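Local structure of CG14216 (Drosophila melanogaster, 3P9Y) at residues T170-D173 with N174-E178. The protein probably dephosphorylates phosphoserine in the C-terminal domain of RNA polymerase II, as a nuclear Ssu72 phosphatase with a low-molecular-weight PTP-like fold. The protein carries 2 engineered substitutions. Residues are numbered along the deposited sequence; the frame is centred on the assembly and turned at random.
Sequences TDLD and NDIDE
The first turn of helix 172-187 begins at Asp-171, its N-cap residue by position, which meets Asn-174 through both backbone and side chain. Asp-171 O takes the N-H of Asn-174 at 3.1 Å and more weakly that of Asp-175. With CG anti to its own N (chi1 -176°), the Asp-171 carboxylate swings beside its carbonyl carbon, and OD2 reaches Asn-174 ND2 at 2.7 Å; the bond is bent and weak, carboxylate and amide planes lying 65° apart. The carboxylate thus turns to this side-chain amide, while OD1 stays 3.9 Å from Asn-174 N. An alanine in place of Asp-171 would remove this acceptor and probably leave the Asn-174 amide freer to turn. Leu-172 O receives Asp-175 N at 3.1 Å and, weakly, Ile-176 N, while Leu-172 CD1 packs against Ile-176 CB at 3.9 Å; Met-166 and His-139 touch both side chains. Asp-175 OD2 accepts from a water (2.7 Å) that also takes the N-H of Thr-170, and bonds Ser-169 OG. Farther along, where Asp-177 N lacks a bond to the preceding turn, a water links it to Asp-173 O; Asp-173 OD1 holds His-139 NE2. Carbonyls shared between i+3 and i+4 N-H groups typify a helix N-terminus, here begun by Asp at the N-cap position.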
ATOM      1  N   THR A 170     -22.471   0.302   8.117  1.00 21.50           N
ATOM      2  CA  THR A 170     -23.466   0.955   7.273  1.00 24.27           C
ATOM      3  C   THR A 170     -23.381   2.480   7.360  1.00 24.72           C
ATOM      4  O   THR A 170     -24.097   3.183   6.651  1.00 26.16           O
ATOM      5  CB  THR A 170     -24.895   0.505   7.637  1.00 26.30           C
ATOM      6  OG1 THR A 170     -25.148   0.764   9.022  1.00 25.11           O
ATOM      7  CG2 THR A 170     -25.065  -0.981   7.370  1.00 28.08           C
ATOM      8  N   ASP A 171     -22.514   2.985   8.233  1.00 23.60           N
ATOM      9  CA  ASP A 171     -22.221   4.422   8.294  1.00 23.48           C
ATOM     10  C   ASP A 171     -20.823   4.625   8.855  1.00 22.86           C
ATOM     11  O   ASP A 171     -20.653   4.957  10.028  1.00 20.95           O
ATOM     12  CB  ASP A 171     -23.236   5.156   9.169  1.00 24.48           C
ATOM     13  CG  ASP A 171     -23.017   6.664   9.181  1.00 25.52           C
ATOM     14  OD1 ASP A 171     -22.113   7.166   8.472  1.00 26.08           O
ATOM     15  OD2 ASP A 171     -23.758   7.358   9.900  1.00 28.39           O
ATOM     16  N   LEU A 172     -19.827   4.431   7.997  1.00 22.22           N
ATOM     17  CA  LEU A 172     -18.438   4.383   8.420  1.00 20.29           C
ATOM     18  C   LEU A 172     -18.018   5.623   9.210  1.00 21.09           C
ATOM     19  O   LEU A 172     -17.324   5.507  10.215  1.00 19.47           O
ATOM     20  CB  LEU A 172     -17.535   4.206   7.202  1.00 21.20           C
ATOM     21  CG  LEU A 172     -16.056   3.972   7.503  1.00 19.45           C
ATOM     22  CD1 LEU A 172     -15.872   2.743   8.389  1.00 19.45           C
ATOM     23  CD2 LEU A 172     -15.274   3.825   6.210  1.00 20.21           C
ATOM     24  N   ASP A 173     -18.444   6.802   8.762  1.00 20.43           N
ATOM     25  CA  ASP A 173     -18.020   8.056   9.379  1.00 21.66           C
ATOM     26  C   ASP A 173     -18.334   8.121  10.871  1.00 21.70           C
ATOM     27  O   ASP A 173     -17.559   8.675  11.642  1.00 20.97           O
ATOM     28  CB  ASP A 173     -18.670   9.250   8.672  1.00 23.82           C
ATOM     29  CG  ASP A 173     -18.071   9.516   7.304  1.00 25.61           C
ATOM     30  OD1 ASP A 173     -17.015   8.935   6.986  1.00 25.18           O
ATOM     31  OD2 ASP A 173     -18.657  10.309   6.541  1.00 28.74           O
ATOM     32  N   ASN A 174     -19.477   7.570  11.268  1.00 21.85           N
ATOM     33  CA  ASN A 174     -19.899   7.605  12.667  1.00 22.64           C
ATOM     34  C   ASN A 174     -19.503   6.354  13.450  1.00 21.48           C
ATOM     35  O   ASN A 174     -19.614   6.331  14.675  1.00 22.22           O
ATOM     36  CB  ASN A 174     -21.417   7.807  12.762  1.00 24.26           C
ATOM     37  CG  ASN A 174     -21.860   9.172  12.252  1.00 28.05           C
ATOM     38  OD1 ASN A 174     -21.112  10.150  12.322  1.00 28.63           O
ATOM     39  ND2 ASN A 174     -23.080   9.242  11.736  1.00 26.30           N
ATOM     40  N   ASP A 175     -19.058   5.316  12.743  1.00 20.21           N
ATOM     41  CA  ASP A 175     -18.666   4.053  13.373  1.00 19.83           C
ATOM     42  C   ASP A 175     -17.153   3.913  13.506  1.00 17.80           C
ATOM     43  O   ASP A 175     -16.667   3.170  14.351  1.00 16.79           O
ATOM     44  CB  ASP A 175     -19.151   2.862  12.535  1.00 20.63           C
ATOM     45  CG  ASP A 175     -20.623   2.558  12.726  1.00 22.37           C
ATOM     46  OD1 ASP A 175     -21.268   3.204  13.571  1.00 22.44           O
ATOM     47  OD2 ASP A 175     -21.130   1.660  12.026  1.00 23.30           O
ATOM     48  N   ILE A 176     -16.410   4.607  12.655  1.00 16.63           N
ATOM     49  CA  ILE A 176     -15.020   4.249  12.434  1.00 16.21           C
ATOM     50  C   ILE A 176     -14.155   4.461  13.677  1.00 16.37           C
ATOM     51  O   ILE A 176     -13.290   3.648  13.957  1.00 14.63           O
ATOM     52  CB  ILE A 176     -14.420   4.982  11.230  1.00 17.01           C
ATOM     53  CG1 ILE A 176     -13.080   4.342  10.850  1.00 17.19           C
ATOM     54  CG2 ILE A 176     -14.270   6.463  11.532  1.00 17.86           C
ATOM     55  CD1 ILE A 176     -12.487   4.875   9.555  1.00 17.09           C
ATOM     56  N   ASP A 177     -14.390   5.532  14.426  1.00 16.35           N
ATOM     57  CA  ASP A 177     -13.598   5.776  15.627  1.00 17.53           C
ATOM     58  C   ASP A 177     -13.706   4.582  16.572  1.00 16.91           C
ATOM     59  O   ASP A 177     -12.700   4.082  17.067  1.00 14.66           O
ATOM     60  CB  ASP A 177     -14.043   7.061  16.335  1.00 19.36           C
ATOM     61  CG  ASP A 177     -13.603   8.317  15.596  1.00 20.71           C
ATOM     62  OD1 ASP A 177     -12.605   8.257  14.853  1.00 19.91           O
ATOM     63  OD2 ASP A 177     -14.252   9.372  15.762  1.00 26.70           O
ATOM     64  N   GLU A 178     -14.927   4.119  16.818  1.00 16.50           N
ATOM     65  CA  GLU A 178     -15.123   3.014  17.743  1.00 17.94           C
ATOM     66  C   GLU A 178     -14.541   1.719  17.177  1.00 16.32           C
ATOM     67  O   GLU A 178     -13.993   0.919  17.924  1.00 14.44           O
ATOM     68  CB  GLU A 178     -16.604   2.832  18.089  1.00 20.05           C
ATOM     69  CG  GLU A 178     -17.162   3.915  19.017  1.00 23.46           C
ATOM     70  CD  GLU A 178     -18.548   3.574  19.556  1.00 31.33           C
ATOM     71  OE1 GLU A 178     -19.150   2.583  19.084  1.00 31.10           O
ATOM     72  OE2 GLU A 178     -19.035   4.297  20.455  1.00 36.84           O
TER
HETATM   73  O   HOH W   1     -22.937  -0.111  11.058  1.00 26.50           O
HETATM   74  O   HOH W   2     -16.585   7.753  14.297  1.00 20.86           O
HETATM   75  O   HOH W   3     -18.874  11.850  11.606  1.00 37.00           O